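Local structure of putative sugar ABC transport system, substrate-binding protein (Bordetella parapertussis, 5IX8) at residues A[43-47]-A[262-266]; A[75-81]-A[99-105]. The protein probably binds a carbohydrate as the substrate-binding component of a bacterial sugar ABC transport system. All coordinates share one frame; numbering follows the deposited sequence.

Contact 1 (A[43-47]-A[262-266])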
loop_
_atom_site.group_PDB
_atom_site.type_symbol
_atom_site.label_atom_id
_atom_site.label_comp_id
_atom_site.label_asym_id
_atom_site.label_seq_id
_atom_site.Cartn_x
_atom_site.Cartn_y
_atom_site.Cartn_z
ATOM N N ARG A 43 -14.902 -16.827 6.761
ATOM C CA ARG A 43 -15.274 -16.797 8.167
ATOM C C ARG A 43 -16.616 -16.119 8.382
ATOM O O ARG A 43 -17.188 -16.205 9.485
ATOM C CB ARG A 43 -14.200 -16.056 8.954
ATOM C CG ARG A 43 -12.864 -16.732 8.884
ATOM C CD ARG A 43 -11.858 -15.805 9.513
ATOM N NE ARG A 43 -10.484 -16.283 9.479
ATOM C CZ ARG A 43 -9.775 -16.650 10.538
ATOM N NH1 ARG A 43 -10.311 -16.642 11.747
ATOM N NH2 ARG A 43 -8.506 -16.990 10.378
ATOM N N SER A 44 -17.148 -15.471 7.350
ATOM C CA SER A 44 -18.184 -14.474 7.563
ATOM C C SER A 44 -19.382 -14.618 6.633
ATOM O O SER A 44 -20.188 -13.683 6.551
ATOM C CB SER A 44 -17.596 -13.060 7.392
ATOM O OG SER A 44 -16.451 -12.866 8.225
ATOM N N ASN A 45 -19.503 -15.733 5.905
ATOM C CA ASN A 45 -20.619 -15.964 4.973
ATOM C C ASN A 45 -20.686 -14.902 3.869
ATOM O O ASN A 45 -21.765 -14.416 3.505
ATOM C CB ASN A 45 -21.953 -16.053 5.709
ATOM C CG ASN A 45 -23.066 -16.544 4.791
ATOM O OD1 ASN A 45 -22.842 -17.441 3.958
ATOM N ND2 ASN A 45 -24.262 -15.966 4.931
ATOM N N VAL A 46 -19.531 -14.538 3.328
ATOM C CA VAL A 46 -19.433 -13.580 2.231
ATOM C C VAL A 46 -18.834 -14.312 1.050
ATOM O O VAL A 46 -17.921 -15.136 1.219
ATOM C CB VAL A 46 -18.578 -12.352 2.616
ATOM C CG1 VAL A 46 -18.257 -11.504 1.385
ATOM C CG2 VAL A 46 -19.353 -11.520 3.670
ATOM N N GLU A 47 -19.349 -14.032 -0.150
ATOM C CA GLU A 47 -18.865 -14.683 -1.362
ATOM C C GLU A 47 -17.956 -13.732 -2.128
ATOM O O GLU A 47 -18.349 -12.597 -2.428
ATOM C CB GLU A 47 -20.036 -15.097 -2.247
ATOM C CG GLU A 47 -19.626 -15.819 -3.492
ATOM C CD GLU A 47 -20.811 -16.159 -4.373
ATOM O OE1 GLU A 47 -21.960 -16.000 -3.915
ATOM O OE2 GLU A 47 -20.597 -16.581 -5.527
ATOM N N VAL A 262 -14.075 -6.648 4.539
ATOM C CA VAL A 262 -15.210 -7.564 4.670
ATOM C C VAL A 262 -16.096 -7.167 5.849
ATOM O O VAL A 262 -17.339 -7.133 5.743
ATOM C CB VAL A 262 -14.705 -9.012 4.803
ATOM C CG1 VAL A 262 -15.850 -9.968 5.154
ATOM C CG2 VAL A 262 -14.029 -9.428 3.502
ATOM N N GLN A 263 -15.478 -6.886 7.007
ATOM C CA GLN A 263 -16.286 -6.575 8.187
ATOM C C GLN A 263 -17.045 -5.258 8.023
ATOM O O GLN A 263 -18.181 -5.121 8.516
ATOM C CB GLN A 263 -15.403 -6.541 9.439
ATOM C CG GLN A 263 -14.910 -7.952 9.813
ATOM C CD GLN A 263 -16.066 -8.835 10.263
ATOM O OE1 GLN A 263 -17.065 -8.335 10.761
ATOM N NE2 GLN A 263 -15.947 -10.147 10.066
ATOM N N TYR A 264 -16.434 -4.279 7.344
ATOM C CA TYR A 264 -17.118 -3.016 7.081
ATOM C C TYR A 264 -18.239 -3.208 6.069
ATOM O O TYR A 264 -19.333 -2.622 6.220
ATOM C CB TYR A 264 -16.126 -1.955 6.558
ATOM C CG TYR A 264 -15.302 -1.220 7.605
ATOM C CD1 TYR A 264 -14.493 -1.915 8.519
ATOM C CD2 TYR A 264 -15.333 0.177 7.668
ATOM C CE1 TYR A 264 -13.763 -1.238 9.473
ATOM C CE2 TYR A 264 -14.590 0.885 8.620
ATOM C CZ TYR A 264 -13.815 0.177 9.517
ATOM O OH TYR A 264 -13.081 0.869 10.455
ATOM N N ALA A 265 -17.977 -4.009 5.019
ATOM C CA ALA A 265 -18.995 -4.228 3.984
ATOM C C ALA A 265 -20.247 -4.896 4.560
ATOM O O ALA A 265 -21.377 -4.539 4.176
ATOM C CB ALA A 265 -18.430 -5.067 2.830
ATOM N N ILE A 266 -20.079 -5.879 5.463
ATOM C CA ILE A 266 -21.263 -6.540 6.029
ATOM C C ILE A 266 -22.120 -5.530 6.761
ATOM O O ILE A 266 -23.359 -5.521 6.633
ATOM C CB ILE A 266 -20.863 -7.682 6.978
ATOM C CG1 ILE A 266 -20.162 -8.808 6.224
ATOM C CG2 ILE A 266 -22.094 -8.246 7.689
ATOM C CD1 ILE A 266 -19.420 -9.782 7.147
HETATM O O HOH W 1 -16.449 -12.912 10.992
#

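Contact 2 (A[75-81]-A[99-105])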
loop_
_atom_site.group_PDB
_atom_site.type_symbol
_atom_site.label_atom_id
_atom_site.label_comp_id
_atom_site.label_asym_id
_atom_site.label_seq_id
_atom_site.Cartn_x
_atom_site.Cartn_y
_atom_site.Cartn_z
ATOM N N VAL A 75 -22.410 -8.619 -8.347
ATOM C CA VAL A 75 -21.772 -8.316 -7.077
ATOM C C VAL A 75 -22.526 -7.189 -6.368
ATOM O O VAL A 75 -23.240 -6.392 -6.979
ATOM C CB VAL A 75 -20.289 -7.967 -7.269
ATOM C CG1 VAL A 75 -19.578 -9.021 -8.108
ATOM C CG2 VAL A 75 -20.118 -6.606 -7.850
ATOM N N ASP A 76 -22.383 -7.148 -5.052
ATOM C CA ASP A 76 -22.947 -6.070 -4.245
ATOM C C ASP A 76 -21.958 -4.945 -4.004
ATOM O O ASP A 76 -22.359 -3.770 -3.949
ATOM C CB ASP A 76 -23.436 -6.636 -2.907
ATOM C CG ASP A 76 -24.511 -7.708 -3.111
ATOM O OD1 ASP A 76 -25.618 -7.328 -3.519
ATOM O OD2 ASP A 76 -24.266 -8.908 -2.896
ATOM N N TYR A 77 -20.675 -5.279 -3.921
ATOM C CA TYR A 77 -19.595 -4.316 -3.770
ATOM C C TYR A 77 -18.473 -4.686 -4.709
ATOM O O TYR A 77 -18.124 -5.864 -4.845
ATOM C CB TYR A 77 -19.020 -4.263 -2.351
ATOM C CG TYR A 77 -20.054 -3.865 -1.346
ATOM C CD1 TYR A 77 -20.891 -4.811 -0.789
ATOM C CD2 TYR A 77 -20.204 -2.537 -0.951
ATOM C CE1 TYR A 77 -21.869 -4.445 0.108
ATOM C CE2 TYR A 77 -21.178 -2.170 -0.033
ATOM C CZ TYR A 77 -22.006 -3.131 0.488
ATOM O OH TYR A 77 -22.998 -2.781 1.372
ATOM N N ALA A 78 -17.893 -3.672 -5.324
ATOM C CA ALA A 78 -16.614 -3.796 -6.006
ATOM C C ALA A 78 -15.545 -3.284 -5.069
ATOM O O ALA A 78 -15.747 -2.262 -4.422
ATOM C CB ALA A 78 -16.624 -2.958 -7.289
ATOM N N VAL A 79 -14.419 -3.987 -4.975
ATOM C CA VAL A 79 -13.287 -3.560 -4.156
ATOM C C VAL A 79 -12.149 -3.219 -5.106
ATOM O O VAL A 79 -11.784 -4.042 -5.945
ATOM C CB VAL A 79 -12.866 -4.668 -3.172
ATOM C CG1 VAL A 79 -11.640 -4.236 -2.344
ATOM C CG2 VAL A 79 -14.044 -5.070 -2.293
ATOM N N LEU A 80 -11.601 -2.008 -4.991
ATOM C CA LEU A 80 -10.741 -1.436 -6.016
ATOM C C LEU A 80 -9.440 -0.930 -5.403
ATOM O O LEU A 80 -9.469 -0.082 -4.508
ATOM C CB LEU A 80 -11.463 -0.277 -6.721
ATOM C CG LEU A 80 -10.596 0.560 -7.656
ATOM C CD1 LEU A 80 -10.062 -0.329 -8.807
ATOM C CD2 LEU A 80 -11.425 1.779 -8.152
ATOM N N SER A 81 -8.311 -1.444 -5.896
ATOM C CA SER A 81 -7.000 -0.798 -5.767
ATOM C C SER A 81 -6.603 -0.362 -7.164
ATOM O O SER A 81 -6.304 -1.224 -7.999
ATOM C CB SER A 81 -5.949 -1.753 -5.199
ATOM O OG SER A 81 -6.299 -2.232 -3.919
ATOM N N GLY A 99 -26.692 0.039 -8.377
ATOM C CA GLY A 99 -26.768 -0.476 -7.022
ATOM C C GLY A 99 -25.510 -1.127 -6.487
ATOM O O GLY A 99 -25.569 -1.779 -5.433
ATOM N N ILE A 100 -24.370 -0.962 -7.154
ATOM C CA ILE A 100 -23.110 -1.560 -6.730
ATOM C C ILE A 100 -22.226 -0.467 -6.167
ATOM O O ILE A 100 -21.824 0.446 -6.896
ATOM C CB ILE A 100 -22.404 -2.272 -7.886
ATOM C CG1 ILE A 100 -23.308 -3.390 -8.423
ATOM C CG2 ILE A 100 -21.050 -2.836 -7.415
ATOM C CD1 ILE A 100 -22.736 -4.100 -9.619
ATOM N N LYS A 101 -21.909 -0.570 -4.882
ATOM C CA LYS A 101 -21.034 0.382 -4.212
ATOM C C LYS A 101 -19.589 -0.072 -4.378
ATOM O O LYS A 101 -19.307 -1.266 -4.537
ATOM C CB LYS A 101 -21.397 0.496 -2.723
ATOM C CG LYS A 101 -22.761 1.077 -2.551
ATOM C CD LYS A 101 -23.133 1.228 -1.086
ATOM C CE LYS A 101 -24.532 1.836 -0.965
ATOM N NZ LYS A 101 -24.710 2.405 0.392
ATOM N N THR A 102 -18.674 0.891 -4.382
ATOM C CA THR A 102 -17.262 0.609 -4.597
ATOM C C THR A 102 -16.495 0.950 -3.329
ATOM O O THR A 102 -16.682 2.028 -2.750
ATOM C CB THR A 102 -16.700 1.397 -5.792
ATOM O OG1 THR A 102 -17.391 0.989 -6.976
ATOM C CG2 THR A 102 -15.238 1.041 -5.995
ATOM N N ILE A 103 -15.654 0.022 -2.899
ATOM C CA ILE A 103 -14.825 0.176 -1.711
ATOM C C ILE A 103 -13.390 0.372 -2.166
ATOM O O ILE A 103 -12.863 -0.432 -2.947
ATOM C CB ILE A 103 -14.939 -1.055 -0.792
ATOM C CG1 ILE A 103 -16.405 -1.242 -0.355
ATOM C CG2 ILE A 103 -13.971 -0.952 0.422
ATOM C CD1 ILE A 103 -16.702 -2.638 0.290
ATOM N N SER A 104 -12.745 1.405 -1.641
ATOM C CA SER A 104 -11.331 1.668 -1.922
ATOM C C SER A 104 -10.464 0.825 -1.002
ATOM O O SER A 104 -10.685 0.820 0.216
ATOM C CB SER A 104 -11.054 3.163 -1.691
ATOM O OG SER A 104 -9.667 3.467 -1.609
ATOM N N ALA A 105 -9.482 0.100 -1.569
ATOM C CA ALA A 105 -8.601 -0.758 -0.779
ATOM C C ALA A 105 -7.148 -0.334 -0.912
ATOM O O ALA A 105 -6.627 -0.231 -2.031
ATOM C CB ALA A 105 -8.756 -2.213 -1.217
HETATM O O HOH W 2 -24.386 -2.470 -2.949
HETATM O O HOH W 3 -8.678 2.684 -3.866
#

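Contact 1 (A[43-47]-A[262-266])
V46 and V262 mark the nearest approach of the two backbones, their CA atoms 7.7 Å apart, so the loop 43-47 meets the helical turn 262-266 through side chains. The turn is closed by the bond from I266 N to V262 O, which sets V262 and I266 one above the other on the helix face turned to the loop. S44 and V46 both direct CB at that face, while N45 between them, with positive phi, turns its side chain to A12 O. I266 extends toward the loop: with CG1 anti to the carbonyl carbon (chi1 -65°) and the chain extended beyond it, CD1 arrives between S44 and V46, 3.8 Å from S44 CB. V46 lays its CG2 branch obliquely over the I266 side chain, 3.8 Å from I266 CG1. V46 CG2 also lies 4.1 Å from V262 CG1, so one branch of V46 touches two side chains one helical turn apart. At the polar margin Q263 bends at chi2 (-67°) and brings its amide close to S44. S44 OG and Q263 NE2 are poorly angled for a direct bond; a water bridges them instead, donating to S44 OG at 2.8 Å and accepting a weak bond from Q263 NE2. Both groups have further partners: S44 OG bonds E40 O, Q263 NE2 bonds E40 OE2, and Q263 OE1 takes I10 N and R267 NH1. The contact thus packs helix 254-270 against the connection from helix 28-43 to strand 47-53, with V262 and V46 also resting on L18 of strand 17-22.

Contact 2 (A[75-81]-A[99-105])
V79, I103 and A105 form the apolar middle on one face of the paired strands, where V79 CG1, anti to its own N (chi1 178°), lies 3.7 Å from A105 CB. On the same face I103 sends CD1 obliquely to the Y77 ring, 3.7 Å from Y77 CD2, and K101 runs beside that ring with CB at CD2 and CE2. The opposite face carries A78, L80 and T102, T102 CG2 touching L80 CB. Near the start of the strands V75 and I100 meet through their CG2 methyls at 3.9 Å. Between these faces runs parallel pairing: A78 N to K101 O, I103 N to A78 O (2.7 Å, nearly straight at 170°), L80 N to I103 O and A105 N to L80 O. The last donor stands above the carbonyl plane of L80. At the C-terminal end S81 OG donates to A105 O at 2.8 Å; a water there joins L80 O to S104 OG, which also bonds Y286 OH. At the other end K101 N reaches D76 O only weakly (3.4 Å), and a water linking D76 O and G99 O supplements it. Y77 OH is hydrogen-bonded to E268, and K101 NZ makes a salt bridge to the same carboxylate. With helix 89-97 ending in a Schellman motif at G99, this is the beta-alpha-beta crossover of a Rossmann-like lobe, as in periplasmic binding proteins.

How the contacts relate
From the N terminus, strand 17-22 and helix 28-43 lead into 43-47, the first half of contact 1, whose partner 262-266 comes 215 residues later. Within that long loop the chain passes through helix 60-73 and then closes contact 2, a short local loop of 75-81 with 99-105 around helix 89-97. Contact 2 is therefore nested inside contact 1, and the segments do not cross. The centres lie 13 Å apart and helix 254-270 joins them: A265 CB packs on I103 CD1 at 3.9 Å. Contact 1 thus returns a late helix to the lobe in whose parallel sheet contact 2 pairs two neighbouring strands, after the chain has passed through most of the second sheet.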